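Long-range contacts in chitinase (Thermococcus chitonophagus, PDB 5XSW), which probably hydrolyses chitin as an endochitinase, here captured with bound amino sugars in the predominantly helical part that follows the beta domain at the start of this C-terminal fragment: residues A179-P184 with G216-K221; L192-E197 with S292-A297; A208-E213 with D247-V252. All blocks are in the same frame, centred on the assembly; numbering follows the deposited sequence.

Interaction 1 (A179-P184 with G216-K221); sequences ARMWVP and GTAVTK
Thr-217 O takes the backbone N-H of Trp-182 at 2.9 Å from Trp-182 N. The bond is nearly straight at the hydrogen (168°), although the donor stands 53° out of the carbonyl plane. A second approach to the same oxygen is the C-H of Met-181, with Met-181 CA 3.4 Å from Thr-217 O. The methionine chain, bent at both chi2 and chi3, brings its CE methyl against this carbonyl as well, while Met-181 SD packs on Ala-218 CB at 3.9 Å. Two further backbone bonds define the strand pairing: Arg-180 N to Val-219 O (2.8 Å) and Val-219 N to Arg-180 O (2.9 Å). Arg-180 and Val-219 are therefore an antiparallel hydrogen-bonded pair, and Met-181 and Ala-218 the adjoining non-hydrogen-bonded one. These bridges join strands 179-181 and 218-219 in a small three-stranded antiparallel sheet, whose central strand, 179-181, also bonds to 168-169 through Ala-179 and Ile-169. On the face that carries Arg-180 and Val-219, the indole of Trp-182 is held from two sides. Val-219 CG1 makes a CH-pi contact, 3.8 Å from the centroid of the Trp-182 five-membered ring and only 18° off its normal; Pro-184 CA covers the opposite face, offset toward the rim. At the indole edge, Trp-182 CD1 lies 3.6 Å from Ala-218 N. Trp-239 adds an edge-to-face ring contact to Trp-182, and the guanidinium of Arg-180 leads away from the pairing to bond Tyr-237 OH through NH1.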
loop_
_atom_site.group_PDB
_atom_site.type_symbol
_atom_site.label_atom_id
_atom_site.label_comp_id
_atom_site.label_asym_id
_atom_site.label_seq_id
_atom_site.Cartn_x
_atom_site.Cartn_y
_atom_site.Cartn_z
ATOM N N ALA A 179 7.714 31.985 6.233
ATOM C CA ALA A 179 7.709 30.963 7.275
ATOM C C ALA A 179 9.076 30.936 7.970
ATOM O O ALA A 179 10.009 31.579 7.525
ATOM C CB ALA A 179 7.374 29.572 6.662
ATOM N N ARG A 180 9.167 30.178 9.052
ATOM C CA ARG A 180 10.455 29.912 9.695
ATOM C C ARG A 180 10.531 28.460 10.061
ATOM O O ARG A 180 9.604 27.927 10.677
ATOM C CB ARG A 180 10.584 30.796 10.943
ATOM C CG ARG A 180 11.736 30.453 11.884
ATOM C CD ARG A 180 11.660 31.403 13.165
ATOM N NE ARG A 180 12.729 31.006 14.093
ATOM C CZ ARG A 180 13.230 31.798 15.031
ATOM N NH1 ARG A 180 12.755 33.030 15.186
ATOM N NH2 ARG A 180 14.205 31.339 15.794
ATOM N N MET A 181 11.624 27.801 9.707
ATOM C CA MET A 181 11.759 26.371 10.043
ATOM C C MET A 181 12.002 26.200 11.534
ATOM O O MET A 181 12.690 27.034 12.145
ATOM C CB MET A 181 12.919 25.760 9.229
ATOM C CG MET A 181 12.780 26.006 7.719
ATOM S SD MET A 181 11.175 25.379 7.018
ATOM C CE MET A 181 11.303 23.608 7.318
ATOM N N TRP A 182 11.449 25.145 12.122
ATOM C CA TRP A 182 11.682 24.853 13.544
ATOM C C TRP A 182 11.548 23.360 13.743
ATOM O O TRP A 182 10.886 22.638 12.961
ATOM C CB TRP A 182 10.715 25.643 14.486
ATOM C CG TRP A 182 9.423 24.943 14.784
ATOM C CD1 TRP A 182 8.501 24.502 13.851
ATOM C CD2 TRP A 182 8.883 24.629 16.056
ATOM N NE1 TRP A 182 7.423 23.937 14.487
ATOM C CE2 TRP A 182 7.626 24.016 15.840
ATOM C CE3 TRP A 182 9.330 24.823 17.389
ATOM C CZ2 TRP A 182 6.825 23.561 16.884
ATOM C CZ3 TRP A 182 8.520 24.349 18.433
ATOM C CH2 TRP A 182 7.292 23.729 18.170
ATOM N N VAL A 183 12.236 22.883 14.759
ATOM C CA VAL A 183 12.250 21.485 15.107
ATOM C C VAL A 183 11.312 21.333 16.313
ATOM O O VAL A 183 11.612 21.873 17.386
ATOM C CB VAL A 183 13.681 21.020 15.471
ATOM C CG1 VAL A 183 13.618 19.625 16.106
ATOM C CG2 VAL A 183 14.613 21.051 14.178
ATOM N N PRO A 184 10.176 20.611 16.161
ATOM C CA PRO A 184 9.209 20.572 17.284
ATOM C C PRO A 184 9.747 20.017 18.604
ATOM O O PRO A 184 9.364 20.499 19.656
ATOM C CB PRO A 184 8.091 19.633 16.749
ATOM C CG PRO A 184 8.122 19.894 15.234
ATOM C CD PRO A 184 9.619 20.012 14.924
ATOM N N GLY A 216 4.704 20.552 9.457
ATOM C CA GLY A 216 5.159 19.835 10.661
ATOM C C GLY A 216 6.342 20.544 11.318
ATOM O O GLY A 216 6.518 20.508 12.532
ATOM N N THR A 217 7.095 21.282 10.513
ATOM C CA THR A 217 8.446 21.749 10.869
ATOM C C THR A 217 8.629 23.202 10.491
ATOM O O THR A 217 9.733 23.637 10.261
ATOM C CB THR A 217 9.501 20.905 10.112
ATOM O OG1 THR A 217 9.096 20.888 8.719
ATOM C CG2 THR A 217 9.478 19.469 10.619
ATOM N N ALA A 218 7.538 23.956 10.416
ATOM C CA ALA A 218 7.657 25.359 10.112
ATOM C C ALA A 218 6.556 26.115 10.831
ATOM O O ALA A 218 5.464 25.584 11.049
ATOM C CB ALA A 218 7.582 25.609 8.615
ATOM N N VAL A 219 6.846 27.367 11.196
ATOM C CA VAL A 219 5.821 28.212 11.827
ATOM C C VAL A 219 5.749 29.460 10.968
ATOM O O VAL A 219 6.586 29.625 10.105
ATOM C CB VAL A 219 6.162 28.570 13.304
ATOM C CG1 VAL A 219 6.082 27.304 14.191
ATOM C CG2 VAL A 219 7.578 29.238 13.376
ATOM N N THR A 220 4.789 30.360 11.239
ATOM C CA THR A 220 4.668 31.556 10.402
ATOM C C THR A 220 4.091 32.709 11.244
ATOM O O THR A 220 3.359 32.484 12.212
ATOM C CB THR A 220 3.743 31.288 9.129
ATOM O OG1 THR A 220 3.617 32.488 8.368
ATOM C CG2 THR A 220 2.346 30.820 9.552
ATOM N N LYS A 221 4.440 33.936 10.874
ATOM C CA LYS A 221 3.757 35.118 11.434
ATOM C C LYS A 221 2.560 35.554 10.623
ATOM O O LYS A 221 1.919 36.514 10.969
ATOM C CB LYS A 221 4.710 36.300 11.538
ATOM C CG LYS A 221 5.964 36.012 12.289
ATOM C CD LYS A 221 6.714 37.295 12.552
ATOM C CE LYS A 221 7.690 37.171 13.721
ATOM N NZ LYS A 221 8.888 38.046 13.490
#

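Interaction 2 (L192-E197 with S292-A297); sequences LALAYE and SPIVAA
Ala-195 and Ala-297 meet methyl to methyl, CB to CB at 3.6 Å, in a near-parallel helix-helix packing of 186-199 against 288-311 within the helical, probably catalytic part. The short segments run in roughly the same direction, crossing at -30° with their axes 8.4 Å apart at the closest approach. Both CB atoms project toward the opposing helix, and small side chains at this point are compatible with such a separation. Larger apolar groups complete the first shell. Leu-192 starts from a CB directed away from helix 288-311, with CG anti to the carbonyl carbon (chi1 -72°), but its CD2 branch returns to touch Pro-293 CB at 3.9 Å, the two side chains crossing at about a right angle. Leu-194 CD2 reaches Ile-294 CD1 at 3.7 Å; the chi2 of Ile-294, 152°, leaves CD1 somewhat short of the fully extended position. All six touching residues are buried. In the next shell, helix 203-214 packs on helix 186-199 through Leu-206, which touches both Leu-192 and Ala-195, and Met-207, which touches Leu-192. Behind helix 186-199, Glu-197 forms a salt bridge with Arg-458 of helix 449-461. Helix 288-311 is kinked at Pro-293, whose nitrogen has no bond to the preceding turn, yet the turn that follows is regular: Ala-297 N bonds to Pro-293 O at 3.0 Å. That carbonyl is approached from across the interface too, by the methyl carbon Ala-195 CB, which lies 4.2 Å from Pro-293 O.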
loop_
_atom_site.group_PDB
_atom_site.type_symbol
_atom_site.label_atom_id
_atom_site.label_comp_id
_atom_site.label_asym_id
_atom_site.label_seq_id
_atom_site.Cartn_x
_atom_site.Cartn_y
_atom_site.Cartn_z
ATOM N N LEU A 192 15.317 12.200 12.912
ATOM C CA LEU A 192 15.920 12.751 11.687
ATOM C C LEU A 192 17.390 12.276 11.623
ATOM O O LEU A 192 17.910 12.022 10.570
ATOM C CB LEU A 192 15.896 14.293 11.672
ATOM C CG LEU A 192 14.538 15.023 11.459
ATOM C CD1 LEU A 192 14.658 16.541 11.675
ATOM C CD2 LEU A 192 13.921 14.624 10.077
ATOM N N ALA A 193 18.066 12.257 12.775
ATOM C CA ALA A 193 19.514 11.993 12.773
ATOM C C ALA A 193 19.716 10.547 12.396
ATOM O O ALA A 193 20.684 10.193 11.715
ATOM C CB ALA A 193 20.155 12.303 14.172
ATOM N N LEU A 194 18.814 9.682 12.849
ATOM C CA LEU A 194 18.971 8.276 12.545
ATOM C C LEU A 194 18.641 8.061 11.060
ATOM O O LEU A 194 19.291 7.241 10.410
ATOM C CB LEU A 194 18.067 7.371 13.425
ATOM C CG LEU A 194 18.077 5.865 13.072
ATOM C CD1 LEU A 194 19.552 5.332 13.129
ATOM C CD2 LEU A 194 17.182 5.031 14.015
ATOM N N ALA A 195 17.634 8.756 10.530
ATOM C CA ALA A 195 17.351 8.636 9.093
ATOM C C ALA A 195 18.591 9.029 8.263
ATOM O O ALA A 195 18.882 8.444 7.245
ATOM C CB ALA A 195 16.130 9.554 8.684
ATOM N N TYR A 196 19.252 10.093 8.702
ATOM C CA TYR A 196 20.476 10.607 8.058
ATOM C C TYR A 196 21.584 9.552 8.113
ATOM O O TYR A 196 22.103 9.140 7.118
ATOM C CB TYR A 196 20.906 11.867 8.810
ATOM C CG TYR A 196 22.151 12.588 8.315
ATOM C CD1 TYR A 196 22.549 12.534 6.981
ATOM C CD2 TYR A 196 22.906 13.374 9.204
ATOM C CE1 TYR A 196 23.682 13.253 6.540
ATOM C CE2 TYR A 196 24.034 14.063 8.777
ATOM C CZ TYR A 196 24.423 13.985 7.457
ATOM O OH TYR A 196 25.535 14.702 7.041
ATOM N N GLU A 197 21.923 9.090 9.305
ATOM C CA GLU A 197 23.052 8.165 9.443
ATOM C C GLU A 197 22.748 6.795 8.842
ATOM O O GLU A 197 23.605 6.142 8.219
ATOM C CB GLU A 197 23.476 8.055 10.959
ATOM C CG GLU A 197 24.785 7.207 11.174
ATOM C CD GLU A 197 26.033 7.821 10.490
ATOM O OE1 GLU A 197 26.106 9.075 10.260
ATOM O OE2 GLU A 197 26.969 7.044 10.215
ATOM N N SER A 292 8.175 8.425 12.838
ATOM C CA SER A 292 7.623 8.925 11.576
ATOM C C SER A 292 8.722 9.466 10.598
ATOM O O SER A 292 8.624 9.219 9.413
ATOM C CB SER A 292 6.535 9.996 11.785
ATOM O OG SER A 292 6.936 11.215 12.394
ATOM N N PRO A 293 9.752 10.178 11.091
ATOM C CA PRO A 293 10.788 10.539 10.099
ATOM C C PRO A 293 11.564 9.329 9.554
ATOM O O PRO A 293 11.961 9.337 8.384
ATOM C CB PRO A 293 11.710 11.525 10.890
ATOM C CG PRO A 293 11.453 11.143 12.373
ATOM C CD PRO A 293 9.952 10.876 12.372
ATOM N N ILE A 294 11.714 8.274 10.332
ATOM C CA ILE A 294 12.336 7.060 9.791
ATOM C C ILE A 294 11.438 6.385 8.743
ATOM O O ILE A 294 11.901 5.965 7.659
ATOM C CB ILE A 294 12.679 6.107 10.964
ATOM C CG1 ILE A 294 13.810 6.774 11.779
ATOM C CG2 ILE A 294 13.129 4.725 10.425
ATOM C CD1 ILE A 294 13.777 6.325 13.277
ATOM N N VAL A 295 10.131 6.329 9.011
ATOM C CA VAL A 295 9.189 5.796 8.002
ATOM C C VAL A 295 9.242 6.623 6.698
ATOM O O VAL A 295 9.303 6.065 5.639
ATOM C CB VAL A 295 7.723 5.767 8.556
ATOM C CG1 VAL A 295 6.706 5.325 7.464
ATOM C CG2 VAL A 295 7.690 4.816 9.757
ATOM N N ALA A 296 9.179 7.936 6.807
ATOM C CA ALA A 296 9.265 8.779 5.631
ATOM C C ALA A 296 10.572 8.532 4.852
ATOM O O ALA A 296 10.542 8.413 3.619
ATOM C CB ALA A 296 9.150 10.283 6.007
ATOM N N ALA A 297 11.686 8.429 5.582
ATOM C CA ALA A 297 13.005 8.126 4.950
ATOM C C ALA A 297 12.980 6.770 4.219
ATOM O O ALA A 297 13.464 6.651 3.134
ATOM C CB ALA A 297 14.092 8.137 6.021
#

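Interaction 3 (A208-E213 with D247-V252); sequences ALAAKE and DGIFQV. With NAG (2-acetamido-2-deoxy-beta-D-glucopyranose), chain C; NDG (2-acetamido-2-deoxy-alpha-D-glucopyranose), chain B; GOL (glycerol), chain I.
Ala-210 points its CB toward the loop, and the methyl touches Phe-250 CE1 at 3.7 Å. The CH-pi contact is off-centre, the methyl standing 29° from the ring normal, and Leu-209 CD2 also approaches this ring obliquely. Ile-249 CD1 meets the same alanine methyl, 3.9 Å from Ala-210 CB. One turn along helix 203-214, Glu-213 also points its CB toward the loop, then bends at chi2 (-70°), which brings CD round. Its methylene CG rests 3.5 Å from Phe-250 O, and the carboxylate lies beside the next residue, with OE2 3.3 Å from Gln-251 CB. Gln-251 turns its amide the other way: NE2 donates to Gly-248 O at 2.9 Å in a bond straight to 174° and lying in both amide planes, which fixes the rotation of the group and presents OE1 to the sugar. Between the two segments the contacts are apolar and CH ones. A glutamate near a helix end facing a Gly-x-Phe-Gln loop resembles the lysozyme-like superfamily. The bound NAG gives O4 to Glu-213 OE2 at 2.6 Å, and its N2 donates to Glu-213 O (2.7 Å). NAG O3 bonds to Gln-251 OE1, also at 2.7 Å. Glu-213 OE1 has separate partners, His-374 NE2 and O3 of a glycerol probably from the crystallisation liquor. Lys-212 leads away from the loop, its NZ bonding to Gly-372 O, Asn-174 OD1 and O3 of the NDG unit, whose O4 is joined to C1 of NAG in a β-1,4-linked chitobiose unit. Helix and loop thus supply acceptors for three NAG donors, while Arg-338 of the second subunit donates to the sugar, consistent with recognition of the N-acetylglucosamine pattern.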
loop_
_atom_site.group_PDB
_atom_site.type_symbol
_atom_site.label_atom_id
_atom_site.label_comp_id
_atom_site.label_asym_id
_atom_site.label_seq_id
_atom_site.Cartn_x
_atom_site.Cartn_y
_atom_site.Cartn_z
ATOM N N ALA A 208 11.940 19.979 5.067
ATOM C CA ALA A 208 11.259 20.675 4.007
ATOM C C ALA A 208 9.991 19.896 3.636
ATOM O O ALA A 208 8.941 20.492 3.373
ATOM C CB ALA A 208 12.171 20.772 2.747
ATOM N N LEU A 209 10.133 18.572 3.606
ATOM C CA LEU A 209 9.042 17.719 3.167
ATOM C C LEU A 209 7.894 17.845 4.199
ATOM O O LEU A 209 6.743 18.043 3.830
ATOM C CB LEU A 209 9.499 16.267 3.048
ATOM C CG LEU A 209 8.371 15.282 2.568
ATOM C CD1 LEU A 209 7.743 15.677 1.184
ATOM C CD2 LEU A 209 8.931 13.865 2.505
ATOM N N ALA A 210 8.214 17.764 5.495
ATOM C CA ALA A 210 7.149 17.855 6.510
ATOM C C ALA A 210 6.482 19.237 6.472
ATOM O O ALA A 210 5.280 19.373 6.780
ATOM C CB ALA A 210 7.706 17.571 7.928
ATOM N N ALA A 211 7.261 20.286 6.167
ATOM C CA ALA A 211 6.705 21.631 6.176
ATOM C C ALA A 211 5.616 21.762 5.056
ATOM O O ALA A 211 4.500 22.294 5.267
ATOM C CB ALA A 211 7.833 22.666 5.983
ATOM N N LYS A 212 5.959 21.260 3.871
ATOM C CA LYS A 212 5.026 21.272 2.725
ATOM C C LYS A 212 3.810 20.397 3.029
ATOM O O LYS A 212 2.650 20.830 2.811
ATOM C CB LYS A 212 5.746 20.794 1.439
ATOM C CG LYS A 212 4.782 20.584 0.248
ATOM C CD LYS A 212 4.053 21.909 -0.091
ATOM C CE LYS A 212 2.680 21.626 -0.684
ATOM N NZ LYS A 212 1.851 22.819 -0.929
ATOM N N GLU A 213 4.045 19.191 3.524
ATOM C CA GLU A 213 2.946 18.206 3.697
ATOM C C GLU A 213 1.944 18.604 4.757
ATOM O O GLU A 213 0.736 18.366 4.585
ATOM C CB GLU A 213 3.496 16.831 4.069
ATOM C CG GLU A 213 4.216 16.159 2.856
ATOM C CD GLU A 213 3.272 15.729 1.748
ATOM O OE1 GLU A 213 3.820 15.221 0.732
ATOM O OE2 GLU A 213 2.008 15.814 1.922
ATOM N N ASP A 247 -2.182 10.636 9.258
ATOM C CA ASP A 247 -1.010 10.413 8.352
ATOM C C ASP A 247 0.223 11.234 8.808
ATOM O O ASP A 247 1.253 11.165 8.152
ATOM C CB ASP A 247 -1.370 10.762 6.893
ATOM C CG ASP A 247 -2.526 9.872 6.358
ATOM O OD1 ASP A 247 -2.749 8.793 6.896
ATOM O OD2 ASP A 247 -3.173 10.271 5.404
ATOM N N GLY A 248 0.113 12.006 9.896
ATOM C CA GLY A 248 1.320 12.589 10.507
ATOM C C GLY A 248 1.822 13.799 9.763
ATOM O O GLY A 248 1.181 14.299 8.836
ATOM N N ILE A 249 3.008 14.272 10.134
ATOM C CA ILE A 249 3.487 15.511 9.534
ATOM C C ILE A 249 4.080 15.260 8.145
ATOM O O ILE A 249 4.223 16.193 7.406
ATOM C CB ILE A 249 4.533 16.195 10.417
ATOM C CG1 ILE A 249 5.737 15.277 10.708
ATOM C CG2 ILE A 249 3.906 16.606 11.828
ATOM C CD1 ILE A 249 6.924 16.058 11.459
ATOM N N PHE A 250 4.405 14.020 7.820
ATOM C CA PHE A 250 4.884 13.644 6.443
ATOM C C PHE A 250 3.778 13.193 5.503
ATOM O O PHE A 250 4.029 12.955 4.320
ATOM C CB PHE A 250 5.898 12.494 6.587
ATOM C CG PHE A 250 7.151 12.945 7.319
ATOM C CD1 PHE A 250 8.068 13.787 6.654
ATOM C CD2 PHE A 250 7.328 12.620 8.675
ATOM C CE1 PHE A 250 9.242 14.240 7.321
ATOM C CE2 PHE A 250 8.501 13.072 9.396
ATOM C CZ PHE A 250 9.455 13.855 8.700
ATOM N N GLN A 251 2.566 13.004 6.058
ATOM C CA GLN A 251 1.364 12.587 5.256
ATOM C C GLN A 251 1.623 11.306 4.531
ATOM O O GLN A 251 1.359 11.166 3.337
ATOM C CB GLN A 251 0.930 13.702 4.283
ATOM C CG GLN A 251 0.511 14.988 5.090
ATOM C CD GLN A 251 -0.940 14.820 5.663
ATOM O OE1 GLN A 251 -1.902 14.880 4.887
ATOM N NE2 GLN A 251 -1.080 14.539 6.972
ATOM N N VAL A 252 2.182 10.355 5.254
ATOM C CA VAL A 252 2.343 9.012 4.720
ATOM C C VAL A 252 0.970 8.277 4.890
ATOM O O VAL A 252 0.526 8.111 6.019
ATOM C CB VAL A 252 3.431 8.200 5.477
ATOM C CG1 VAL A 252 3.434 6.726 4.947
ATOM C CG2 VAL A 252 4.854 8.866 5.305
HETATM C C1 NAG C . -1.065 19.292 1.826
HETATM C C2 NAG C . -1.752 18.079 2.327
HETATM C C3 NAG C . -1.033 16.815 1.886
HETATM C C4 NAG C . -0.786 16.776 0.407
HETATM C C5 NAG C . -0.062 18.000 0.018
HETATM C C6 NAG C . 0.113 17.994 -1.477
HETATM C C7 NAG C . -3.018 17.998 4.520
HETATM C C8 NAG C . -2.978 18.040 6.070
HETATM N N2 NAG C . -1.815 18.144 3.803
HETATM O O3 NAG C . -1.751 15.620 2.262
HETATM O O4 NAG C . 0.119 15.704 0.068
HETATM O O5 NAG C . -0.828 19.205 0.375
HETATM O O6 NAG C . 0.701 19.266 -1.723
HETATM O O7 NAG C . -4.054 17.816 3.870
HETATM C C1 NDG B . -2.101 24.547 1.783
HETATM C C2 NDG B . -1.457 23.837 0.597
HETATM C C3 NDG B . -1.643 22.356 0.642
HETATM C C4 NDG B . -1.294 21.713 1.972
HETATM C C5 NDG B . -2.012 22.441 3.115
HETATM C C6 NDG B . -1.467 22.037 4.478
HETATM C C7 NDG B . -1.268 25.109 -1.547
HETATM C C8 NDG B . -1.890 25.637 -2.889
HETATM O O5 NDG B . -1.766 23.865 3.066
HETATM O O3 NDG B . -0.799 21.798 -0.395
HETATM O O4 NDG B . -1.893 20.419 2.044
HETATM O O6 NDG B . -2.263 22.614 5.522
HETATM O O7 NDG B . -0.092 25.261 -1.276
HETATM N N2 NDG B . -2.064 24.373 -0.615
HETATM O O1 NDG B . -3.460 24.471 1.690
HETATM C C1 GOL I . 0.671 11.437 -1.503
HETATM O O1 GOL I . 1.249 10.161 -1.387
HETATM C C2 GOL I . 0.808 12.010 -0.123
HETATM O O2 GOL I . 0.359 11.066 0.852
HETATM C C3 GOL I . 2.179 12.631 0.091
HETATM O O3 GOL I . 2.425 13.745 -0.769
#

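In the fold
Following the chain from the N terminus, the first segments come in the order 179-184, 192-197 and 208-213, on strand 179-181, helix 186-199 and helix 203-214. The return to 216-221 closes interaction 1, whose loop is mostly those two helices. Residues 247-252 then close interaction 3, and helix 288-311 finally closes interaction 2, within whose span interaction 3 is nested. Interaction 1 crosses both of the others. It touches interaction 3 through Gly-216 N, a probable hydrogen bond to Ala-210 O, whereas Phe-250 packs against Pro-293 and Ala-296 of interaction 2. Interaction 3 thereby connects the small sheet, the sugar pocket and the helical interior.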